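Pre-mRNA-processing-splicing factor 8 (Cryptococcus neoformans var. grubii serotype A, PDB 6MX6) is a spliceosomal protein interrupted by an intein, the part modelled, which probably excises itself and joins the flanking protein segments by a peptide bond. Local coordinates at residues C5-G9 with T152-G156; G9-L13 with Y165-Y170; S38-I44 with G156-D162. One frame throughout, in Å; residues are numbered along the deposited sequence.

Contact 1 of 3, residues C5-G9 with T152-G156; sequences CLQNG and TKWSG
Cys5 overlaps the benzo side of the Trp154 indole, its CB lying 3.3 Å from CE3 in an oblique approach. SG follows, 4.3 Å from the centroid of the six-membered ring and oblique to it, a sulfur-aromatic contact. Trp154 sets CG between its own backbone N and carbonyl carbon (chi1 57°), and this lays the indole beside Cys5. Its CB touches Leu6 O as a result of the strand pairing. Next along, the two backbones pair antiparallel. Leu6 N gives a nearly straight bond to Ser155 O (3.0 Å), and Ser155 N returns one to Leu6 O at 2.9 Å; Leu6 and Ser155 put their side chains on the same face of the sheet.

Strand 6-7 lies along strand 152-159, with residues of the 63-66 region bonded to its other side, the way the start of an intein is tied into the Hint fold, next to its late strands. Cys5 is the first modelled residue, and its N is hydrogen-bonded to Thr66 OG1 and His69 ND1; this is consistent with the splice-junction cysteine of an intein facing a conserved threonine and histidine.

Beyond the Gln7-Trp154 pair one more backbone bond follows, Asn8 N to Lys153 O (2.9 Å), and side chains add to it. The Asn8 amide turns back over the strand so that OD1 accepts from Ser155 OG at 2.7 Å. That hydroxyl also has a weak bond from Arg46. The ND2 branch of the same amide comes within 3.5 Å of Lys153 CB, crossing it at a slant. Gln7 stretches out with CG opposite its backbone N (chi1 -173°), and this carries NE2 to Thr152 OG1 (3.0 Å), which lies close to the plane of the amide.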
loop_
_atom_site.group_PDB
_atom_site.type_symbol
_atom_site.label_atom_id
_atom_site.label_comp_id
_atom_site.label_asym_id
_atom_site.label_seq_id
_atom_site.Cartn_x
_atom_site.Cartn_y
_atom_site.Cartn_z
ATOM N N CYS A 5 1.804 -7.774 1.616
ATOM C CA CYS A 5 1.092 -7.794 2.887
ATOM C C CYS A 5 1.558 -6.635 3.782
ATOM O O CYS A 5 2.639 -6.095 3.564
ATOM C CB CYS A 5 1.326 -9.127 3.552
ATOM S SG CYS A 5 1.506 -10.417 2.302
ATOM N N LEU A 6 0.770 -6.282 4.799
ATOM C CA LEU A 6 0.948 -5.021 5.515
ATOM C C LEU A 6 1.170 -5.246 7.002
ATOM O O LEU A 6 0.655 -6.200 7.586
ATOM C CB LEU A 6 -0.275 -4.114 5.339
ATOM C CG LEU A 6 -0.624 -3.753 3.898
ATOM C CD1 LEU A 6 -1.917 -2.948 3.898
ATOM C CD2 LEU A 6 0.494 -2.952 3.268
ATOM N N GLN A 7 1.909 -4.328 7.628
ATOM C CA GLN A 7 2.138 -4.437 9.058
ATOM C C GLN A 7 0.827 -4.345 9.816
ATOM O O GLN A 7 -0.042 -3.528 9.487
ATOM C CB GLN A 7 3.073 -3.334 9.555
ATOM C CG GLN A 7 3.454 -3.517 11.011
ATOM C CD GLN A 7 4.470 -2.488 11.467
ATOM O OE1 GLN A 7 4.225 -1.290 11.378
ATOM N NE2 GLN A 7 5.620 -2.955 11.952
ATOM N N ASN A 8 0.680 -5.195 10.831
ATOM C CA ASN A 8 -0.484 -5.101 11.702
ATOM C C ASN A 8 -0.606 -3.697 12.282
ATOM O O ASN A 8 0.384 -3.076 12.681
ATOM C CB ASN A 8 -0.396 -6.123 12.830
ATOM C CG ASN A 8 -0.755 -7.529 12.371
ATOM O OD1 ASN A 8 -0.885 -7.794 11.175
ATOM N ND2 ASN A 8 -0.912 -8.437 13.324
ATOM N N GLY A 9 -1.835 -3.210 12.344
ATOM C CA GLY A 9 -2.103 -1.859 12.786
ATOM C C GLY A 9 -2.263 -0.866 11.663
ATOM O O GLY A 9 -2.583 0.301 11.928
ATOM N N THR A 152 8.170 -8.088 12.716
ATOM C CA THR A 152 6.887 -7.677 13.257
ATOM C C THR A 152 5.787 -8.417 12.510
ATOM O O THR A 152 6.000 -8.962 11.424
ATOM C CB THR A 152 6.668 -6.152 13.170
ATOM O OG1 THR A 152 6.677 -5.734 11.803
ATOM C CG2 THR A 152 7.763 -5.388 13.929
ATOM N N LYS A 153 4.599 -8.434 13.117
ATOM C CA LYS A 153 3.489 -9.186 12.558
ATOM C C LYS A 153 2.854 -8.432 11.405
ATOM O O LYS A 153 2.721 -7.203 11.441
ATOM C CB LYS A 153 2.430 -9.463 13.631
ATOM C CG LYS A 153 2.906 -10.416 14.702
ATOM C CD LYS A 153 1.830 -10.626 15.774
ATOM C CE LYS A 153 2.305 -11.621 16.822
ATOM N NZ LYS A 153 1.188 -12.124 17.669
ATOM N N TRP A 154 2.449 -9.180 10.390
ATOM C CA TRP A 154 1.792 -8.644 9.216
ATOM C C TRP A 154 0.574 -9.495 8.882
ATOM O O TRP A 154 0.479 -10.670 9.268
ATOM C CB TRP A 154 2.736 -8.606 7.999
ATOM C CG TRP A 154 3.338 -9.942 7.630
ATOM C CD1 TRP A 154 4.560 -10.412 8.002
ATOM C CD2 TRP A 154 2.746 -10.973 6.817
ATOM N NE1 TRP A 154 4.777 -11.661 7.464
ATOM C CE2 TRP A 154 3.679 -12.026 6.733
ATOM C CE3 TRP A 154 1.524 -11.106 6.154
ATOM C CZ2 TRP A 154 3.424 -13.200 6.016
ATOM C CZ3 TRP A 154 1.276 -12.267 5.437
ATOM C CH2 TRP A 154 2.219 -13.297 5.375
ATOM N N SER A 155 -0.327 -8.886 8.112
ATOM C CA SER A 155 -1.535 -9.529 7.619
ATOM C C SER A 155 -1.705 -9.178 6.150
ATOM O O SER A 155 -1.407 -8.054 5.725
ATOM C CB SER A 155 -2.766 -9.101 8.425
ATOM O OG SER A 155 -2.595 -9.382 9.807
ATOM N N GLY A 156 -2.167 -10.158 5.375
ATOM C CA GLY A 156 -2.383 -9.966 3.958
ATOM C C GLY A 156 -3.691 -10.605 3.528
ATOM O O GLY A 156 -4.289 -11.395 4.256
HETATM O O HOH W 1 0.082 -11.298 12.115
#

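Contact 2 of 3, residues G9-L13 with Y165-Y170; sequences GTRLL and YLRYDY
Arg11 meets Tyr168 at both ends of its side chain, with CB beside the ring and the guanidinium over its face. CB stands 3.7 Å from Tyr168 CD1. Past CG the chain bends at chi3 (57°), turning the guanidinium down onto the ring. NE lies 3.9 Å from Tyr168 CG, near the root of the ring. CZ is over the face, 3.7 Å from the ring centroid, with the two planes only 18° apart, a parallel cation-pi stack. Of the terminal nitrogens, NH2 comes to 3.4 Å from Tyr168 CD2, whereas NH1 extends toward the phenol end and stands 3.8 Å from CE2. Glu19 forms a salt bridge with NE, so the stacked group is also gripped from strand 19-21. Behind the tyrosine, Asp169 CB covers the centre of the opposite ring face, and the Asp169 carboxylate is held side-on by NE and NH2 of Arg167.

Two backbone bonds flank the single bridge of Leu12 with Arg167: Tyr168 N donates to Arg11 O (2.9 Å), and Leu13 N donates to Leu166 O at 3.1 Å. Leu13 packs against the turn, its CD1 3.6 Å from Tyr170 CE1 and the two side chains meeting at about a right angle. Leu12 faces elsewhere and brings CD2 to the edge of the Tyr165 ring.

Arg167 to Tyr170 form a type I beta turn between strands 164-166 and 172-174. The contact thus seats the C-terminal hairpin against strand 11-13, joining N- and C-terminal regions, consistent with the Hint fold of inteins.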
loop_
_atom_site.group_PDB
_atom_site.type_symbol
_atom_site.label_atom_id
_atom_site.label_comp_id
_atom_site.label_asym_id
_atom_site.label_seq_id
_atom_site.Cartn_x
_atom_site.Cartn_y
_atom_site.Cartn_z
ATOM N N GLY A 9 -1.835 -3.210 12.344
ATOM C CA GLY A 9 -2.103 -1.859 12.786
ATOM C C GLY A 9 -2.263 -0.866 11.663
ATOM O O GLY A 9 -2.583 0.301 11.928
ATOM N N THR A 10 -2.052 -1.288 10.421
ATOM C CA THR A 10 -2.330 -0.431 9.280
ATOM C C THR A 10 -3.837 -0.201 9.182
ATOM O O THR A 10 -4.625 -1.148 9.230
ATOM C CB THR A 10 -1.795 -1.054 7.992
ATOM O OG1 THR A 10 -0.374 -1.275 8.095
ATOM C CG2 THR A 10 -2.077 -0.140 6.819
ATOM N N ARG A 11 -4.235 1.066 9.062
ATOM C CA ARG A 11 -5.645 1.449 9.072
ATOM C C ARG A 11 -6.161 1.548 7.642
ATOM O O ARG A 11 -5.642 2.335 6.842
ATOM C CB ARG A 11 -5.829 2.781 9.810
ATOM C CG ARG A 11 -5.363 2.749 11.261
ATOM C CD ARG A 11 -4.966 4.134 11.768
ATOM N NE ARG A 11 -6.060 5.089 11.644
ATOM C CZ ARG A 11 -5.962 6.381 11.937
ATOM N NH1 ARG A 11 -4.812 6.879 12.374
ATOM N NH2 ARG A 11 -7.015 7.176 11.789
ATOM N N LEU A 12 -7.186 0.761 7.324
ATOM C CA LEU A 12 -7.818 0.726 6.016
ATOM C C LEU A 12 -9.243 1.249 6.115
ATOM O O LEU A 12 -9.785 1.428 7.208
ATOM C CB LEU A 12 -7.820 -0.703 5.464
ATOM C CG LEU A 12 -6.473 -1.419 5.584
ATOM C CD1 LEU A 12 -6.575 -2.866 5.137
ATOM C CD2 LEU A 12 -5.421 -0.674 4.765
ATOM N N LEU A 13 -9.861 1.459 4.952
ATOM C CA LEU A 13 -11.231 1.965 4.862
ATOM C C LEU A 13 -12.168 0.842 4.434
ATOM O O LEU A 13 -11.947 0.204 3.400
ATOM C CB LEU A 13 -11.323 3.129 3.873
ATOM C CG LEU A 13 -10.633 4.421 4.308
ATOM C CD1 LEU A 13 -10.743 5.488 3.236
ATOM C CD2 LEU A 13 -11.202 4.912 5.623
ATOM N N TYR A 165 -7.221 -0.879 -3.045
ATOM C CA TYR A 165 -8.058 -0.490 -1.918
ATOM C C TYR A 165 -7.383 0.689 -1.232
ATOM O O TYR A 165 -6.274 1.086 -1.596
ATOM C CB TYR A 165 -8.287 -1.657 -0.947
ATOM C CG TYR A 165 -7.005 -2.230 -0.374
ATOM C CD1 TYR A 165 -6.175 -3.036 -1.142
ATOM C CD2 TYR A 165 -6.628 -1.959 0.936
ATOM C CE1 TYR A 165 -5.003 -3.544 -0.626
ATOM C CE2 TYR A 165 -5.463 -2.472 1.462
ATOM C CZ TYR A 165 -4.653 -3.257 0.680
ATOM O OH TYR A 165 -3.485 -3.765 1.203
ATOM N N LEU A 166 -8.057 1.258 -0.239
ATOM C CA LEU A 166 -7.633 2.530 0.331
ATOM C C LEU A 166 -7.185 2.389 1.777
ATOM O O LEU A 166 -7.875 1.765 2.594
ATOM C CB LEU A 166 -8.756 3.562 0.245
ATOM C CG LEU A 166 -9.092 4.046 -1.165
ATOM C CD1 LEU A 166 -10.083 5.201 -1.092
ATOM C CD2 LEU A 166 -7.840 4.435 -1.944
ATOM N N ARG A 167 -6.041 2.999 2.089
ATOM C CA ARG A 167 -5.686 3.313 3.465
ATOM C C ARG A 167 -6.608 4.415 3.985
ATOM O O ARG A 167 -7.285 5.102 3.220
ATOM C CB ARG A 167 -4.218 3.758 3.547
ATOM C CG ARG A 167 -3.548 3.551 4.912
ATOM C CD ARG A 167 -2.029 3.738 4.841
ATOM N NE ARG A 167 -1.647 5.146 4.712
ATOM C CZ ARG A 167 -0.407 5.596 4.865
ATOM N NH1 ARG A 167 0.576 4.746 5.136
ATOM N NH2 ARG A 167 -0.140 6.892 4.733
ATOM N N TYR A 168 -6.623 4.582 5.310
ATOM C CA TYR A 168 -7.548 5.523 5.937
ATOM C C TYR A 168 -7.346 6.956 5.437
ATOM O O TYR A 168 -8.294 7.751 5.440
ATOM C CB TYR A 168 -7.395 5.462 7.458
ATOM C CG TYR A 168 -6.217 6.277 7.938
ATOM C CD1 TYR A 168 -4.918 5.799 7.806
ATOM C CD2 TYR A 168 -6.401 7.536 8.487
ATOM C CE1 TYR A 168 -3.836 6.554 8.228
ATOM C CE2 TYR A 168 -5.330 8.295 8.911
ATOM C CZ TYR A 168 -4.052 7.805 8.778
ATOM O OH TYR A 168 -2.992 8.576 9.204
ATOM N N ASP A 169 -6.130 7.309 5.010
ATOM C CA ASP A 169 -5.831 8.619 4.445
ATOM C C ASP A 169 -5.879 8.620 2.922
ATOM O O ASP A 169 -5.287 9.501 2.290
ATOM C CB ASP A 169 -4.461 9.117 4.927
ATOM C CG ASP A 169 -3.313 8.220 4.472
ATOM O OD1 ASP A 169 -3.572 7.137 3.907
ATOM O OD2 ASP A 169 -2.141 8.602 4.674
ATOM N N TYR A 170 -6.545 7.632 2.323
ATOM C CA TYR A 170 -6.797 7.520 0.891
ATOM C C TYR A 170 -5.553 7.181 0.072
ATOM O O TYR A 170 -5.616 7.206 -1.156
ATOM C CB TYR A 170 -7.467 8.792 0.346
ATOM C CG TYR A 170 -8.773 9.079 1.049
ATOM C CD1 TYR A 170 -9.908 8.331 0.774
ATOM C CD2 TYR A 170 -8.863 10.077 2.010
ATOM C CE1 TYR A 170 -11.108 8.580 1.427
ATOM C CE2 TYR A 170 -10.054 10.337 2.663
ATOM C CZ TYR A 170 -11.172 9.584 2.370
ATOM O OH TYR A 170 -12.356 9.842 3.021
HETATM O O HOH W 2 -9.644 0.052 2.160
#

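Contact 3 of 3, residues S38-I44 with G156-D162; sequences SRTASKI and GFVVDKD
Ser42 and Val158 exchange backbone bonds, Ser42 N to Val158 O (2.9 Å) and Val158 N to Ser42 O (2.8 Å), an antiparallel hydrogen-bonded pair. Past the non-hydrogen-bonded pair Ala41-Val159, Asp160 N bonds to Thr40 O at 3.1 Å, but the return bond goes to a side chain: Thr40 N donates to Asp160 OD1 at 2.6 Å, approaching from above the carboxylate plane. Asp160 reaches back because its CG lies between its own N and carbonyl carbon (chi1 69°).

The charged groups gather at the Ser38 end. Arg39 bends at chi2 (-74°) and forms a salt bridge, NE to Asp162 OD1 at 2.7 Å; NH2 adds weaker bonds to both carboxylate oxygens, whose plane is turned 56° from the guanidinium. NH1 and Lys161 NZ reach Ser38 O from opposite faces of its plane, the lysine bond measuring 3.1 Å.

Apolar contacts line the other parts. Ala41 CB sits over one face of the Phe157 ring, toward its rim, and Ile44 CD1 runs beside Phe157 CB at 3.7 Å. Val159 CG1 meets Arg39 CB at 3.6 Å, crossing that chain squarely.

Where strand pairing ends after Val159, acidic and basic side chains thus extend the grip into the loop; two cationic donors at Ser38 O would probably polarise that carbonyl.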
loop_
_atom_site.group_PDB
_atom_site.type_symbol
_atom_site.label_atom_id
_atom_site.label_comp_id
_atom_site.label_asym_id
_atom_site.label_seq_id
_atom_site.Cartn_x
_atom_site.Cartn_y
_atom_site.Cartn_z
ATOM N N SER A 38 -16.998 -0.889 -4.172
ATOM C CA SER A 38 -16.641 -1.918 -3.210
ATOM C C SER A 38 -15.523 -2.816 -3.726
ATOM O O SER A 38 -15.284 -2.947 -4.929
ATOM C CB SER A 38 -17.858 -2.775 -2.867
ATOM O OG SER A 38 -18.578 -2.203 -1.797
ATOM N N ARG A 39 -14.832 -3.442 -2.776
ATOM C CA ARG A 39 -13.823 -4.456 -3.042
ATOM C C ARG A 39 -14.018 -5.567 -2.027
ATOM O O ARG A 39 -14.234 -5.298 -0.847
ATOM C CB ARG A 39 -12.395 -3.895 -2.924
ATOM C CG ARG A 39 -12.050 -2.798 -3.904
ATOM C CD ARG A 39 -11.847 -3.346 -5.303
ATOM N NE ARG A 39 -11.313 -2.326 -6.198
ATOM C CZ ARG A 39 -12.019 -1.309 -6.681
ATOM N NH1 ARG A 39 -13.299 -1.174 -6.356
ATOM N NH2 ARG A 39 -11.444 -0.424 -7.484
ATOM N N THR A 40 -13.969 -6.811 -2.477
ATOM C CA THR A 40 -14.123 -7.947 -1.580
ATOM C C THR A 40 -12.747 -8.505 -1.241
ATOM O O THR A 40 -11.921 -8.712 -2.135
ATOM C CB THR A 40 -14.999 -9.035 -2.206
ATOM O OG1 THR A 40 -16.323 -8.525 -2.393
ATOM C CG2 THR A 40 -15.069 -10.243 -1.291
ATOM N N ALA A 41 -12.504 -8.729 0.044
ATOM C CA ALA A 41 -11.258 -9.314 0.517
ATOM C C ALA A 41 -11.429 -10.812 0.729
ATOM O O ALA A 41 -12.487 -11.284 1.155
ATOM C CB ALA A 41 -10.806 -8.652 1.821
ATOM N N SER A 42 -10.370 -11.562 0.430
ATOM C CA SER A 42 -10.377 -12.999 0.664
ATOM C C SER A 42 -8.957 -13.471 0.939
ATOM O O SER A 42 -7.992 -12.715 0.811
ATOM C CB SER A 42 -10.980 -13.765 -0.521
ATOM O OG SER A 42 -10.280 -13.508 -1.722
ATOM N N LYS A 43 -8.847 -14.740 1.331
ATOM C CA LYS A 43 -7.550 -15.398 1.505
ATOM C C LYS A 43 -6.709 -14.685 2.569
ATOM O O LYS A 43 -5.552 -14.334 2.347
ATOM C CB LYS A 43 -6.790 -15.466 0.179
ATOM C CG LYS A 43 -7.437 -16.297 -0.921
ATOM C CD LYS A 43 -6.469 -16.459 -2.097
ATOM C CE LYS A 43 -7.095 -17.228 -3.257
ATOM N NZ LYS A 43 -7.285 -16.380 -4.479
ATOM N N ILE A 44 -7.308 -14.515 3.746
ATOM C CA ILE A 44 -6.641 -13.869 4.875
ATOM C C ILE A 44 -5.442 -14.709 5.302
ATOM O O ILE A 44 -5.581 -15.887 5.644
ATOM C CB ILE A 44 -7.613 -13.680 6.046
ATOM C CG1 ILE A 44 -8.970 -13.181 5.552
ATOM C CG2 ILE A 44 -7.009 -12.770 7.108
ATOM C CD1 ILE A 44 -8.918 -11.879 4.825
ATOM N N GLY A 156 -2.167 -10.158 5.375
ATOM C CA GLY A 156 -2.383 -9.966 3.958
ATOM C C GLY A 156 -3.691 -10.605 3.528
ATOM O O GLY A 156 -4.289 -11.395 4.256
ATOM N N PHE A 157 -4.130 -10.229 2.334
ATOM C CA PHE A 157 -5.327 -10.789 1.721
ATOM C C PHE A 157 -5.311 -10.390 0.255
ATOM O O PHE A 157 -4.526 -9.537 -0.168
ATOM C CB PHE A 157 -6.618 -10.327 2.417
ATOM C CG PHE A 157 -6.676 -8.845 2.698
ATOM C CD1 PHE A 157 -6.802 -7.932 1.665
ATOM C CD2 PHE A 157 -6.633 -8.372 4.000
ATOM C CE1 PHE A 157 -6.871 -6.569 1.925
ATOM C CE2 PHE A 157 -6.691 -7.010 4.268
ATOM C CZ PHE A 157 -6.812 -6.111 3.228
ATOM N N VAL A 158 -6.169 -11.024 -0.520
ATOM C CA VAL A 158 -6.371 -10.615 -1.901
ATOM C C VAL A 158 -7.650 -9.801 -1.960
ATOM O O VAL A 158 -8.544 -9.926 -1.115
ATOM C CB VAL A 158 -6.426 -11.802 -2.889
ATOM C CG1 VAL A 158 -5.017 -12.264 -3.238
ATOM C CG2 VAL A 158 -7.235 -12.926 -2.319
ATOM N N VAL A 159 -7.717 -8.940 -2.961
ATOM C CA VAL A 159 -8.854 -8.071 -3.199
ATOM C C VAL A 159 -9.260 -8.256 -4.654
ATOM O O VAL A 159 -8.401 -8.382 -5.530
ATOM C CB VAL A 159 -8.493 -6.599 -2.886
ATOM C CG1 VAL A 159 -9.381 -5.637 -3.641
ATOM C CG2 VAL A 159 -8.571 -6.343 -1.391
ATOM N N ASP A 160 -10.566 -8.297 -4.910
ATOM C CA ASP A 160 -11.073 -8.540 -6.254
ATOM C C ASP A 160 -10.953 -7.269 -7.097
ATOM O O ASP A 160 -10.335 -6.278 -6.693
ATOM C CB ASP A 160 -12.512 -9.050 -6.193
ATOM C CG ASP A 160 -13.494 -7.991 -5.712
ATOM O OD1 ASP A 160 -13.111 -7.140 -4.879
ATOM O OD2 ASP A 160 -14.659 -8.017 -6.163
ATOM N N LYS A 161 -11.547 -7.301 -8.290
ATOM C CA LYS A 161 -11.596 -6.168 -9.230
ATOM C C LYS A 161 -10.158 -5.779 -9.567
ATOM O O LYS A 161 -9.363 -6.666 -9.918
ATOM C CB LYS A 161 -12.465 -5.055 -8.654
ATOM C CG LYS A 161 -13.939 -5.417 -8.502
ATOM C CD LYS A 161 -14.760 -4.218 -8.045
ATOM C CE LYS A 161 -16.244 -4.547 -7.980
ATOM N NZ LYS A 161 -17.035 -3.425 -7.401
ATOM N N ASP A 162 -9.781 -4.500 -9.484
ATOM C CA ASP A 162 -8.448 -4.049 -9.878
ATOM C C ASP A 162 -7.376 -4.337 -8.831
ATOM O O ASP A 162 -6.219 -3.959 -9.044
ATOM C CB ASP A 162 -8.463 -2.548 -10.181
ATOM C CG ASP A 162 -8.952 -1.712 -9.008
ATOM O OD1 ASP A 162 -9.281 -2.285 -7.946
ATOM O OD2 ASP A 162 -9.020 -0.472 -9.150
#

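How the contacts relate
Strand 152-159 joins contacts 1 and 3: strand 6-7 lies on one side of its first half, strand 38-49 runs along its other side, and Gly156 belongs to both contacts, their centres about 15 Å apart. Contact 2 follows on from both, since strand 6-7 leads through Gly9 into strand 11-13 and strand 152-159 into strand 164-166. Its centre is about 13 Å from that of contact 1, where Leu6 CD1 packs at 3.2 Å on Tyr165 OH. Toward contact 3, Leu12 CD1 lies 3.8 Å from Phe157 CZ. Contact 2 thus packs on both of the others, through Leu6 and Phe157, while Cys5, probably the splice-junction residue, lies in contact 1.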